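Local structure of alcohol oxidase (Myceliophthora thermophila, 6F74) at residues L140-A145 / Q264-D269. The protein binds FAD and, as a VAO-type flavoprotein, probably acts as an oxidase, perhaps of alcohols. Sequence-based numbering, arbitrary orientation.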
loop_
_atom_site.group_PDB
_atom_site.type_symbol
_atom_site.label_atom_id
_atom_site.label_comp_id
_atom_site.label_asym_id
_atom_site.label_seq_id
_atom_site.Cartn_x
_atom_site.Cartn_y
_atom_site.Cartn_z
ATOM N N LEU A 140 3.503 0.727 27.576
ATOM C CA LEU A 140 4.823 1.086 28.087
ATOM C C LEU A 140 5.712 1.765 27.011
ATOM O O LEU A 140 6.493 2.676 27.321
ATOM C CB LEU A 140 5.551 -0.139 28.664
ATOM C CG LEU A 140 5.017 -0.756 29.960
ATOM C CD1 LEU A 140 5.482 -2.200 30.113
ATOM C CD2 LEU A 140 5.439 0.083 31.176
ATOM N N THR A 141 5.563 1.330 25.763
ATOM C CA THR A 141 6.330 1.885 24.671
ATOM C C THR A 141 5.863 3.294 24.372
ATOM O O THR A 141 6.677 4.213 24.322
ATOM C CB THR A 141 6.262 0.986 23.434
ATOM O OG1 THR A 141 6.656 -0.315 23.814
ATOM C CG2 THR A 141 7.174 1.506 22.288
ATOM N N LEU A 142 4.550 3.464 24.229
ATOM C CA LEU A 142 3.964 4.773 24.060
ATOM C C LEU A 142 4.465 5.710 25.158
ATOM O O LEU A 142 5.036 6.766 24.851
ATOM C CB LEU A 142 2.439 4.706 24.074
ATOM C CG LEU A 142 1.665 6.035 24.050
ATOM C CD1 LEU A 142 1.987 6.870 22.818
ATOM C CD2 LEU A 142 0.182 5.787 24.123
ATOM N N ASN A 143 4.272 5.308 26.414
ATOM C CA ASN A 143 4.633 6.146 27.556
ATOM C C ASN A 143 6.125 6.511 27.592
ATOM O O ASN A 143 6.472 7.666 27.838
ATOM C CB ASN A 143 4.226 5.475 28.893
ATOM C CG ASN A 143 2.724 5.474 29.139
ATOM O OD1 ASN A 143 1.965 6.059 28.390
ATOM N ND2 ASN A 143 2.289 4.819 30.223
ATOM N N PHE A 144 6.990 5.536 27.362
ATOM C CA PHE A 144 8.439 5.774 27.334
ATOM C C PHE A 144 8.818 6.789 26.224
ATOM O O PHE A 144 9.631 7.659 26.455
ATOM C CB PHE A 144 9.205 4.437 27.184
ATOM C CG PHE A 144 10.700 4.556 27.297
ATOM C CD1 PHE A 144 11.466 4.996 26.204
ATOM C CD2 PHE A 144 11.353 4.228 28.471
ATOM C CE1 PHE A 144 12.832 5.094 26.290
ATOM C CE2 PHE A 144 12.726 4.339 28.572
ATOM C CZ PHE A 144 13.470 4.767 27.474
ATOM N N ALA A 145 8.217 6.684 25.040
ATOM C CA ALA A 145 8.510 7.605 23.918
ATOM C C ALA A 145 8.179 9.031 24.299
ATOM O O ALA A 145 8.975 9.952 24.090
ATOM C CB ALA A 145 7.705 7.220 22.689
ATOM N N GLN A 264 -10.815 -0.764 17.932
ATOM C CA GLN A 264 -10.295 -0.372 19.223
ATOM C C GLN A 264 -8.973 0.315 18.921
ATOM O O GLN A 264 -8.180 -0.186 18.126
ATOM C CB GLN A 264 -10.063 -1.582 20.114
ATOM C CG GLN A 264 -11.321 -2.342 20.555
ATOM C CD GLN A 264 -12.220 -1.503 21.407
ATOM O OE1 GLN A 264 -11.800 -0.938 22.406
ATOM N NE2 GLN A 264 -13.474 -1.410 21.022
ATOM N N ILE A 265 -8.784 1.484 19.539
ATOM C CA ILE A 265 -7.660 2.347 19.269
ATOM C C ILE A 265 -7.139 2.926 20.572
ATOM O O ILE A 265 -7.932 3.450 21.372
ATOM C CB ILE A 265 -8.050 3.516 18.343
ATOM C CG1 ILE A 265 -8.605 2.984 17.012
ATOM C CG2 ILE A 265 -6.835 4.384 18.059
ATOM C CD1 ILE A 265 -9.126 4.044 16.068
ATOM N N MET A 266 -5.822 2.838 20.767
ATOM C CA MET A 266 -5.139 3.490 21.880
ATOM C C MET A 266 -4.683 4.875 21.419
ATOM O O MET A 266 -3.894 5.020 20.473
ATOM C CB MET A 266 -3.957 2.656 22.367
ATOM C CG MET A 266 -3.191 3.287 23.536
ATOM S SD MET A 266 -1.825 2.284 24.230
ATOM C CE MET A 266 -2.644 0.718 24.458
ATOM N N LEU A 267 -5.199 5.895 22.089
ATOM C CA LEU A 267 -4.891 7.271 21.723
ATOM C C LEU A 267 -3.521 7.647 22.262
ATOM O O LEU A 267 -2.969 6.921 23.093
ATOM C CB LEU A 267 -5.975 8.223 22.254
ATOM C CG LEU A 267 -7.433 7.933 21.874
ATOM C CD1 LEU A 267 -8.373 8.957 22.491
ATOM C CD2 LEU A 267 -7.623 7.904 20.373
ATOM N N ALA A 268 -2.970 8.771 21.791
ATOM C CA ALA A 268 -1.688 9.293 22.290
ATOM C C ALA A 268 -1.666 9.467 23.812
ATOM O O ALA A 268 -0.623 9.291 24.449
ATOM C CB ALA A 268 -1.388 10.625 21.618
ATOM N N ASP A 269 -2.813 9.813 24.390
ATOM C CA ASP A 269 -2.948 9.945 25.851
ATOM C C ASP A 269 -3.060 8.612 26.590
ATOM O O ASP A 269 -3.181 8.594 27.793
ATOM C CB ASP A 269 -4.144 10.841 26.203
ATOM C CG ASP A 269 -5.502 10.218 25.801
ATOM O OD1 ASP A 269 -5.581 9.001 25.519
ATOM O OD2 ASP A 269 -6.502 10.950 25.752
HETATM O O HOH W 1 -0.389 8.017 28.453
#
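L142 reaches from its helix to segment 264-269, where M266, L267 and A268 receive it. CB points toward 264-269, and with CG anti to the backbone N (chi1 174°) the chain runs out from the helix, so that CG itself comes 4.0 Å from A268 O. There it forks. CD1 takes the branch past A268, 3.9 Å from A268 O, while CD2 goes deepest: it lies 3.5 Å from L267 O, sits almost as near A268 O, and has M266 SD 4.0 Å away. One methyl thus touches two successive carbonyl oxygens and a thioether sulfur. M266 bends at its last torsion (chi3 -49°), turning CE aside and leaving SD to face the leucine; its side chain is about 9 Å from the bound FAD at the nearest atoms. Both carbonyl contacts are van der Waals; A268 O accepts a hydrogen bond from K146 NZ. Cut back to an alanine here, the leucine would lose CG and both methyls, which would probably open a gap beside the carbonyls of L267 and A268 and leave the thioether of M266 freer to turn. Next to this apolar contact a water bridges N143 OD1, at 3.1 Å, to D269 O, the second bond being weak. Within the FAD-binding domain, I575 of a loop and L152 of strand 152-155 also pack on L142, and the contact joins helix 135-147 to the turn that links strand 260-266 to its antiparallel neighbour 272-276.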